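Local coordinates for CsoZ (PDB 6FF1), which probably binds copper and passes it on as a small metallochaperone of the heavy-metal-associated family in Staphylococcus aureus, at residues Q17-I25 and K58-K66; M1-T9 and D40-E48. One frame throughout, in Å; residues are numbered along the deposited sequence. Where two conformers were deposited one is given.

Contact 1: residues Q17-I25 and K58-K66; sequences QVSQLTERI and KEIYDEGYK
Arg24 reaches from helix 15-26 to helix 53-62 and takes hold of Glu59. Outward from the backbone, CB lies 3.3 Å from Glu63 OE2, and CG stays against that same oxygen. CD then passes near Glu59 OE2. Bends at chi2 and chi3 (-85° and -62°) fold the chain back, which sets the guanidinium side-on to the Glu59 carboxylate. NE gives a nearly straight bond of 2.9 Å to Glu59 OE2, coming from above the carboxylate plane, while NH2 bonds Glu59 OE1 from the syn side but tilted out of that plane, a two-nitrogen salt bridge; two N-H groups thus fix the rotation of the acid. Glu59 OE2 and Glu63 OE2 are only 2.5 Å apart, so one of these acids probably carries a proton.

The second carboxylate oxygen of Glu63 faces a water that ties three groups together. This water donates to Glu63 OE1 and to Gln17 O, and accepts from Tyr65 OH at 2.7 Å. The Gln17 side chain lies at the hydroxyl end of the Tyr65 ring, its amide nearly perpendicular to the ring and its OE1 taken by the backbone of Glu13 and Thr14.

Beneath this polar layer Leu21 CD1 and Ile25 CD1 both pack on Ile60 CG1, the latter at 3.9 Å, and Leu21 CD2 meets the tyrosine ring. Gly64, with positive phi, ends helix 53-62 in a Schellman motif that turns the chain toward strand 66-68. Two nearly antiparallel helices, paired on one face of a four-stranded sheet, are the helical layer of the ferredoxin-like βαββαβ fold of heavy-metal-associated domains.

Contact 2: residues M1-T9 and D40-E48; sequences MIHQNTIYT and DGQVTVSYE
Gly41 O takes two bonds from one residue: Thr9 N reaches it from above the carbonyl plane, while Thr9 OG1, 2.7 Å away, lies in that plane on a lone pair. With chi1 at 75° the hydroxyl sits between backbone N and carbonyl carbon, leaving CG2 to pack on Val43 CG2 at 3.6 Å. Next to it a water bridges Thr9 O and Asp40 O, and Asp40 OD1 accepts from Gln42 N in an Asx turn that leads into the strand.

From there strands 3-10 and 42-47 run antiparallel, with His3-Tyr47, Asn5-Val45 and Ile7-Val43 as the hydrogen-bonded pairs. They are the two central strands of the sheet in a ferredoxin-like fold, and their faces differ. Ile7, Val43, Val45 and Tyr47 lie on the face covered by helices; Ile7 CD1 meets Val45 CG2, and Leu53 and Ile56 of helix 53-62 close over Ile7. At the far end His3 CB sits over one face of the Tyr47 ring, 3.8 Å from its centroid. The tyrosine hydroxyl donates to Asn5 OD1 at 2.7 Å, coming from well above the amide plane.

On the other face the Tyr8 ring and Gln42 run side by side, Tyr8 CE2 3.6 Å from Gln42 NE2. A water links Gln4 OE1 with Ser46 OG. Glu48 OE1 bonds His32 of the edge strand, while its OE2 lies 3.5 Å from Met1 SD.

How the contacts relate
The two contacts are the two layers of one small domain: contact 1 pairs the helices, contact 2 the central strands beneath them. Strand 3-10 leads into helix 15-26 and strand 42-47 into helix 53-62, so each contact joins the same two halves of the chain. They meet in the hydrophobic core, where Ile60 packs on Ile7 and Thr9, and Ile25 on Val45. Both are buried on that inner side and more exposed on the outer one. Contact 1 crosses mainly through side chains, helped by one water, with charged groups toward the surface; contact 2 rests mainly on a regular backbone ladder, with polar side chains spread over its outer face.

Contact 1: residues Q17-I25 and K58-K66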
loop_
_atom_site.group_PDB
_atom_site.type_symbol
_atom_site.label_atom_id
_atom_site.label_comp_id
_atom_site.label_asym_id
_atom_site.label_seq_id
_atom_site.Cartn_x
_atom_site.Cartn_y
_atom_site.Cartn_z
ATOM N N GLN A 17 8.522 -9.461 -0.023
ATOM C CA GLN A 17 8.078 -8.210 0.564
ATOM C C GLN A 17 6.855 -7.687 -0.117
ATOM O O GLN A 17 5.914 -7.205 0.540
ATOM C CB GLN A 17 9.177 -7.219 0.555
ATOM C CG GLN A 17 10.318 -7.463 1.527
ATOM C CD GLN A 17 11.481 -6.539 1.338
ATOM O OE1 GLN A 17 11.750 -6.122 0.219
ATOM N NE2 GLN A 17 12.187 -6.204 2.399
ATOM N N VAL A 18 6.844 -7.726 -1.450
ATOM C CA VAL A 18 5.726 -7.260 -2.221
ATOM C C VAL A 18 4.480 -8.061 -1.897
ATOM O O VAL A 18 3.400 -7.503 -1.698
ATOM C CB VAL A 18 6.019 -7.271 -3.731
ATOM C CG1 VAL A 18 4.749 -7.082 -4.532
ATOM C CG2 VAL A 18 7.093 -6.288 -4.086
ATOM N N SER A 19 4.618 -9.370 -1.882
ATOM C CA SER A 19 3.511 -10.249 -1.592
ATOM C C SER A 19 2.907 -9.975 -0.229
ATOM O O SER A 19 1.661 -9.866 -0.106
ATOM C CB SER A 19 3.943 -11.729 -1.705
ATOM O OG SER A 19 4.320 -11.993 -3.037
ATOM N N GLN A 20 3.743 -9.848 0.769
ATOM C CA GLN A 20 3.279 -9.624 2.131
ATOM C C GLN A 20 2.562 -8.286 2.260
ATOM O O GLN A 20 1.481 -8.221 2.867
ATOM C CB GLN A 20 4.409 -9.706 3.132
ATOM C CG GLN A 20 4.046 -9.317 4.573
ATOM C CD GLN A 20 2.947 -10.128 5.267
ATOM O OE1 GLN A 20 2.290 -11.009 4.673
ATOM N NE2 GLN A 20 2.711 -9.796 6.543
ATOM N N LEU A 21 3.124 -7.232 1.703
ATOM C CA LEU A 21 2.511 -5.931 1.819
ATOM C C LEU A 21 1.243 -5.862 1.009
ATOM O O LEU A 21 0.229 -5.274 1.440
ATOM C CB LEU A 21 3.501 -4.866 1.392
ATOM C CG LEU A 21 3.004 -3.436 1.514
ATOM C CD1 LEU A 21 2.686 -3.080 2.950
ATOM C CD2 LEU A 21 4.021 -2.478 0.936
ATOM N N THR A 22 1.230 -6.488 -0.174
ATOM C CA THR A 22 0.032 -6.532 -0.958
ATOM C C THR A 22 -1.104 -7.159 -0.170
ATOM O O THR A 22 -2.236 -6.661 -0.185
ATOM C CB THR A 22 0.245 -7.246 -2.285
ATOM O OG1 THR A 22 1.254 -6.548 -3.042
ATOM C CG2 THR A 22 -0.994 -7.294 -3.086
ATOM N N GLU A 23 -0.843 -8.301 0.434
ATOM C CA GLU A 23 -1.874 -8.996 1.176
ATOM C C GLU A 23 -2.359 -8.189 2.374
ATOM O O GLU A 23 -3.563 -8.080 2.582
ATOM C CB GLU A 23 -1.341 -10.387 1.616
ATOM C CG GLU A 23 -2.361 -11.201 2.335
ATOM C CD GLU A 23 -3.315 -11.996 1.424
ATOM O OE1 GLU A 23 -3.445 -11.661 0.222
ATOM O OE2 GLU A 23 -3.934 -12.981 1.919
ATOM N N ARG A 24 -1.439 -7.647 3.139
ATOM C CA ARG A 24 -1.782 -6.866 4.310
ATOM C C ARG A 24 -2.626 -5.646 3.938
ATOM O O ARG A 24 -3.640 -5.379 4.602
ATOM C CB ARG A 24 -0.581 -6.475 5.118
ATOM C CG ARG A 24 0.082 -7.629 5.829
ATOM C CD ARG A 24 -0.609 -7.888 7.155
ATOM N NE ARG A 24 -0.542 -6.777 8.063
ATOM C CZ ARG A 24 -1.150 -6.717 9.220
ATOM N NH1 ARG A 24 -1.791 -7.780 9.697
ATOM N NH2 ARG A 24 -1.078 -5.642 9.985
ATOM N N ILE A 25 -2.220 -4.895 2.918
ATOM C CA ILE A 25 -3.009 -3.772 2.528
ATOM C C ILE A 25 -4.341 -4.228 1.953
ATOM O O ILE A 25 -5.424 -3.701 2.320
ATOM C CB ILE A 25 -2.271 -2.891 1.537
ATOM C CG1 ILE A 25 -1.026 -2.284 2.193
ATOM C CG2 ILE A 25 -3.195 -1.826 0.994
ATOM C CD1 ILE A 25 -0.177 -1.494 1.207
ATOM N N LYS A 58 0.213 3.756 7.284
ATOM C CA LYS A 58 0.716 3.226 8.518
ATOM C C LYS A 58 1.163 1.771 8.325
ATOM O O LYS A 58 2.169 1.360 8.885
ATOM C CB LYS A 58 -0.343 3.333 9.596
ATOM C CG LYS A 58 0.065 2.684 10.904
ATOM C CD LYS A 58 -0.940 2.866 12.032
ATOM C CE LYS A 58 -0.374 2.401 13.369
ATOM N NZ LYS A 58 -0.175 0.946 13.443
ATOM N N GLU A 59 0.406 0.996 7.571
ATOM C CA GLU A 59 0.816 -0.389 7.318
ATOM C C GLU A 59 2.126 -0.466 6.566
ATOM O O GLU A 59 2.993 -1.288 6.889
ATOM C CB GLU A 59 -0.252 -1.135 6.560
ATOM C CG GLU A 59 0.098 -2.583 6.256
ATOM C CD GLU A 59 0.348 -3.431 7.475
ATOM O OE1 GLU A 59 -0.285 -3.216 8.519
ATOM O OE2 GLU A 59 1.099 -4.430 7.432
ATOM N N ILE A 60 2.298 0.439 5.605
ATOM C CA ILE A 60 3.583 0.528 4.883
ATOM C C ILE A 60 4.710 0.767 5.831
ATOM O O ILE A 60 5.748 0.129 5.764
ATOM C CB ILE A 60 3.462 1.507 3.744
ATOM C CG1 ILE A 60 2.430 1.011 2.733
ATOM C CG2 ILE A 60 4.809 1.787 3.086
ATOM C CD1 ILE A 60 2.008 2.065 1.683
ATOM N N TYR A 61 4.545 1.770 6.697
ATOM C CA TYR A 61 5.546 2.084 7.674
ATOM C C TYR A 61 5.773 0.955 8.684
ATOM O O TYR A 61 6.910 0.671 9.091
ATOM C CB TYR A 61 5.217 3.406 8.402
ATOM C CG TYR A 61 5.804 4.575 7.687
ATOM C CD1 TYR A 61 5.263 4.997 6.499
ATOM C CD2 TYR A 61 6.939 5.185 8.136
ATOM C CE1 TYR A 61 5.845 6.016 5.788
ATOM C CE2 TYR A 61 7.511 6.239 7.433
ATOM C CZ TYR A 61 6.980 6.604 6.241
ATOM O OH TYR A 61 7.540 7.595 5.458
ATOM N N ASP A 62 4.694 0.322 9.108
ATOM C CA ASP A 62 4.828 -0.786 10.064
ATOM C C ASP A 62 5.643 -1.945 9.533
ATOM O O ASP A 62 6.303 -2.667 10.292
ATOM C CB ASP A 62 3.454 -1.284 10.511
ATOM C CG ASP A 62 2.755 -0.317 11.459
ATOM O OD1 ASP A 62 3.400 0.642 11.951
ATOM O OD2 ASP A 62 1.567 -0.553 11.674
ATOM N N GLU A 63 5.603 -2.133 8.218
ATOM C CA GLU A 63 6.397 -3.173 7.571
ATOM C C GLU A 63 7.833 -2.771 7.293
ATOM O O GLU A 63 8.585 -3.598 6.763
ATOM C CB GLU A 63 5.673 -3.686 6.316
ATOM C CG GLU A 63 4.365 -4.313 6.661
ATOM C CD GLU A 63 3.758 -5.128 5.555
ATOM O OE1 GLU A 63 4.463 -5.563 4.639
ATOM O OE2 GLU A 63 2.519 -5.296 5.511
ATOM N N GLY A 64 8.203 -1.539 7.607
ATOM C CA GLY A 64 9.542 -1.093 7.551
ATOM C C GLY A 64 9.927 -0.246 6.365
ATOM O O GLY A 64 11.115 -0.011 6.154
ATOM N N TYR A 65 8.935 0.172 5.570
ATOM C CA TYR A 65 9.220 0.955 4.391
ATOM C C TYR A 65 8.985 2.432 4.665
ATOM O O TYR A 65 8.556 2.845 5.746
ATOM C CB TYR A 65 8.341 0.445 3.229
ATOM C CG TYR A 65 8.446 -1.062 3.105
ATOM C CD1 TYR A 65 9.669 -1.697 2.886
ATOM C CD2 TYR A 65 7.352 -1.857 3.294
ATOM C CE1 TYR A 65 9.769 -3.059 2.888
ATOM C CE2 TYR A 65 7.431 -3.214 3.241
ATOM C CZ TYR A 65 8.669 -3.795 3.022
ATOM O OH TYR A 65 8.760 -5.174 3.092
ATOM N N LYS A 66 9.334 3.244 3.701
ATOM C CA LYS A 66 9.117 4.708 3.771
ATOM C C LYS A 66 8.299 5.144 2.606
ATOM O O LYS A 66 8.166 4.437 1.615
ATOM C CB LYS A 66 10.440 5.427 3.816
ATOM C CG LYS A 66 11.345 4.989 4.926
ATOM C CD LYS A 66 10.815 5.353 6.282
ATOM C CE LYS A 66 11.651 4.781 7.438
ATOM N NZ LYS A 66 13.034 5.317 7.362
HETATM O O HOH W 1 6.523 -6.609 3.221
#

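Contact 2: residues M1-T9 and D40-E48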
loop_
_atom_site.group_PDB
_atom_site.type_symbol
_atom_site.label_atom_id
_atom_site.label_comp_id
_atom_site.label_asym_id
_atom_site.label_seq_id
_atom_site.Cartn_x
_atom_site.Cartn_y
_atom_site.Cartn_z
ATOM N N MET A 1 -16.511 8.613 -2.692
ATOM C CA MET A 1 -16.708 7.357 -1.888
ATOM C C MET A 1 -15.501 6.411 -2.091
ATOM O O MET A 1 -14.794 6.280 -1.133
ATOM C CB MET A 1 -17.984 6.653 -2.045
ATOM C CG MET A 1 -18.056 5.475 -1.058
ATOM S SD MET A 1 -19.198 4.203 -1.615
ATOM C CE MET A 1 -18.601 3.825 -3.269
ATOM N N ILE A 2 -15.259 5.799 -3.279
ATOM C CA ILE A 2 -13.987 5.118 -3.567
ATOM C C ILE A 2 -12.913 6.098 -3.936
ATOM O O ILE A 2 -13.123 6.934 -4.777
ATOM C CB ILE A 2 -14.068 4.143 -4.770
ATOM C CG1 ILE A 2 -15.092 3.111 -4.554
ATOM C CG2 ILE A 2 -12.690 3.449 -4.974
ATOM C CD1 ILE A 2 -14.730 2.054 -3.588
ATOM N N HIS A 3 -11.806 6.022 -3.248
ATOM C CA HIS A 3 -10.620 6.844 -3.512
ATOM C C HIS A 3 -9.572 5.991 -4.181
ATOM O O HIS A 3 -9.503 4.774 -3.963
ATOM C CB HIS A 3 -10.076 7.360 -2.211
ATOM C CG HIS A 3 -11.060 8.182 -1.482
ATOM N ND1 HIS A 3 -11.602 7.823 -0.275
ATOM C CD2 HIS A 3 -11.663 9.341 -1.854
ATOM C CE1 HIS A 3 -12.428 8.791 0.122
ATOM N NE2 HIS A 3 -12.530 9.680 -0.853
ATOM N N GLN A 4 -8.766 6.605 -5.038
ATOM C CA GLN A 4 -7.641 5.947 -5.614
ATOM C C GLN A 4 -6.441 6.808 -5.336
ATOM O O GLN A 4 -6.459 8.019 -5.547
ATOM C CB GLN A 4 -7.814 5.722 -7.108
ATOM C CG GLN A 4 -6.675 4.855 -7.671
ATOM C CD GLN A 4 -6.922 4.206 -9.012
ATOM O OE1 GLN A 4 -6.268 3.199 -9.334
ATOM N NE2 GLN A 4 -7.867 4.753 -9.797
ATOM N N ASN A 5 -5.370 6.181 -4.896
ATOM C CA ASN A 5 -4.089 6.864 -4.682
ATOM C C ASN A 5 -2.948 6.028 -5.194
ATOM O O ASN A 5 -2.988 4.773 -5.157
ATOM C CB ASN A 5 -3.804 7.077 -3.207
ATOM C CG ASN A 5 -4.533 8.182 -2.582
ATOM O OD1 ASN A 5 -5.722 8.111 -2.332
ATOM N ND2 ASN A 5 -3.791 9.256 -2.281
ATOM N N THR A 6 -1.922 6.729 -5.635
ATOM C CA THR A 6 -0.595 6.146 -5.844
ATOM C C THR A 6 0.268 6.610 -4.712
ATOM O O THR A 6 0.389 7.804 -4.474
ATOM C CB THR A 6 -0.035 6.541 -7.189
ATOM O OG1 THR A 6 -0.944 6.148 -8.217
ATOM C CG2 THR A 6 1.342 5.908 -7.390
ATOM N N ILE A 7 0.811 5.672 -3.982
ATOM C CA ILE A 7 1.682 5.909 -2.853
ATOM C C ILE A 7 3.093 5.585 -3.286
ATOM O O ILE A 7 3.333 4.465 -3.806
ATOM C CB ILE A 7 1.278 5.089 -1.637
ATOM C CG1 ILE A 7 -0.186 5.329 -1.279
ATOM C CG2 ILE A 7 2.220 5.355 -0.504
ATOM C CD1 ILE A 7 -0.751 4.350 -0.271
ATOM N N TYR A 8 4.009 6.514 -3.099
ATOM C CA TYR A 8 5.369 6.362 -3.596
ATOM C C TYR A 8 6.261 5.908 -2.478
ATOM O O TYR A 8 6.600 6.648 -1.573
ATOM C CB TYR A 8 5.856 7.672 -4.194
ATOM C CG TYR A 8 5.095 8.055 -5.424
ATOM C CD1 TYR A 8 3.845 8.693 -5.324
ATOM C CD2 TYR A 8 5.585 7.753 -6.690
ATOM C CE1 TYR A 8 3.136 9.025 -6.464
ATOM C CE2 TYR A 8 4.866 8.136 -7.811
ATOM C CZ TYR A 8 3.651 8.755 -7.682
ATOM O OH TYR A 8 2.938 9.126 -8.818
ATOM N N THR A 9 6.543 4.617 -2.479
ATOM C CA THR A 9 7.311 4.001 -1.397
ATOM C C THR A 9 8.772 3.896 -1.750
ATOM O O THR A 9 9.155 3.990 -2.925
ATOM C CB THR A 9 6.809 2.630 -1.004
ATOM O OG1 THR A 9 7.186 1.667 -1.975
ATOM C CG2 THR A 9 5.312 2.629 -0.805
ATOM N N ASP A 40 9.567 0.607 -9.310
ATOM C CA ASP A 40 9.461 1.979 -8.978
ATOM C C ASP A 40 8.895 2.296 -7.603
ATOM O O ASP A 40 8.866 3.449 -7.224
ATOM C CB ASP A 40 8.801 2.788 -10.039
ATOM C CG ASP A 40 7.374 2.422 -10.279
ATOM O OD1 ASP A 40 6.718 1.873 -9.381
ATOM O OD2 ASP A 40 6.872 2.663 -11.423
ATOM N N GLY A 41 8.480 1.276 -6.866
ATOM C CA GLY A 41 7.972 1.460 -5.538
ATOM C C GLY A 41 6.565 1.998 -5.455
ATOM O O GLY A 41 6.076 2.272 -4.332
ATOM N N GLN A 42 5.856 2.125 -6.526
ATOM C CA GLN A 42 4.527 2.681 -6.499
ATOM C C GLN A 42 3.532 1.655 -6.060
ATOM O O GLN A 42 3.444 0.565 -6.627
ATOM C CB GLN A 42 4.149 3.199 -7.877
ATOM C CG GLN A 42 5.000 4.429 -8.223
ATOM C CD GLN A 42 4.727 4.909 -9.627
ATOM O OE1 GLN A 42 3.649 4.685 -10.142
ATOM N NE2 GLN A 42 5.693 5.596 -10.217
ATOM N N VAL A 43 2.718 2.067 -5.084
ATOM C CA VAL A 43 1.641 1.263 -4.561
ATOM C C VAL A 43 0.377 1.939 -4.954
ATOM O O VAL A 43 0.102 3.077 -4.523
ATOM C CB VAL A 43 1.758 1.136 -3.032
ATOM C CG1 VAL A 43 0.554 0.425 -2.445
ATOM C CG2 VAL A 43 3.049 0.473 -2.640
ATOM N N THR A 44 -0.402 1.341 -5.827
ATOM C CA THR A 44 -1.688 1.911 -6.228
ATOM C C THR A 44 -2.781 1.204 -5.507
ATOM O O THR A 44 -2.813 -0.035 -5.475
ATOM C CB THR A 44 -1.982 1.835 -7.739
ATOM O OG1 THR A 44 -1.899 0.482 -8.194
ATOM C CG2 THR A 44 -0.986 2.694 -8.506
ATOM N N VAL A 45 -3.699 1.969 -4.936
ATOM C CA VAL A 45 -4.706 1.430 -4.056
ATOM C C VAL A 45 -6.026 2.105 -4.362
ATOM O O VAL A 45 -6.080 3.301 -4.524
ATOM C CB VAL A 45 -4.299 1.621 -2.611
ATOM C CG1 VAL A 45 -3.127 0.857 -2.138
ATOM C CG2 VAL A 45 -4.065 3.035 -2.247
ATOM N N SER A 46 -7.103 1.319 -4.359
ATOM C CA SER A 46 -8.470 1.803 -4.396
ATOM C C SER A 46 -9.144 1.393 -3.111
ATOM O O SER A 46 -9.054 0.235 -2.671
ATOM C CB SER A 46 -9.237 1.208 -5.566
ATOM O OG SER A 46 -8.630 1.588 -6.751
ATOM N N TYR A 47 -9.760 2.371 -2.438
ATOM C CA TYR A 47 -10.219 2.108 -1.097
ATOM C C TYR A 47 -11.349 3.065 -0.708
ATOM O O TYR A 47 -11.538 4.111 -1.298
ATOM C CB TYR A 47 -9.074 2.303 -0.088
ATOM C CG TYR A 47 -8.513 3.693 -0.053
ATOM C CD1 TYR A 47 -7.544 4.060 -0.924
ATOM C CD2 TYR A 47 -9.004 4.667 0.802
ATOM C CE1 TYR A 47 -7.076 5.373 -0.993
ATOM C CE2 TYR A 47 -8.530 5.938 0.754
ATOM C CZ TYR A 47 -7.552 6.289 -0.121
ATOM O OH TYR A 47 -7.103 7.608 -0.124
ATOM N N GLU A 48 -12.055 2.670 0.314
ATOM C CA GLU A 48 -13.120 3.451 0.912
ATOM C C GLU A 48 -13.121 3.259 2.402
ATOM O O GLU A 48 -12.613 2.256 2.929
ATOM C CB GLU A 48 -14.480 3.078 0.349
ATOM C CG GLU A 48 -14.870 1.638 0.640
ATOM C CD GLU A 48 -16.183 1.240 -0.035
ATOM O OE1 GLU A 48 -16.177 0.246 -0.779
ATOM O OE2 GLU A 48 -17.231 1.912 0.181
HETATM O O HOH W 2 -6.418 0.797 -7.949
HETATM O O HOH W 3 7.957 5.129 -5.209
#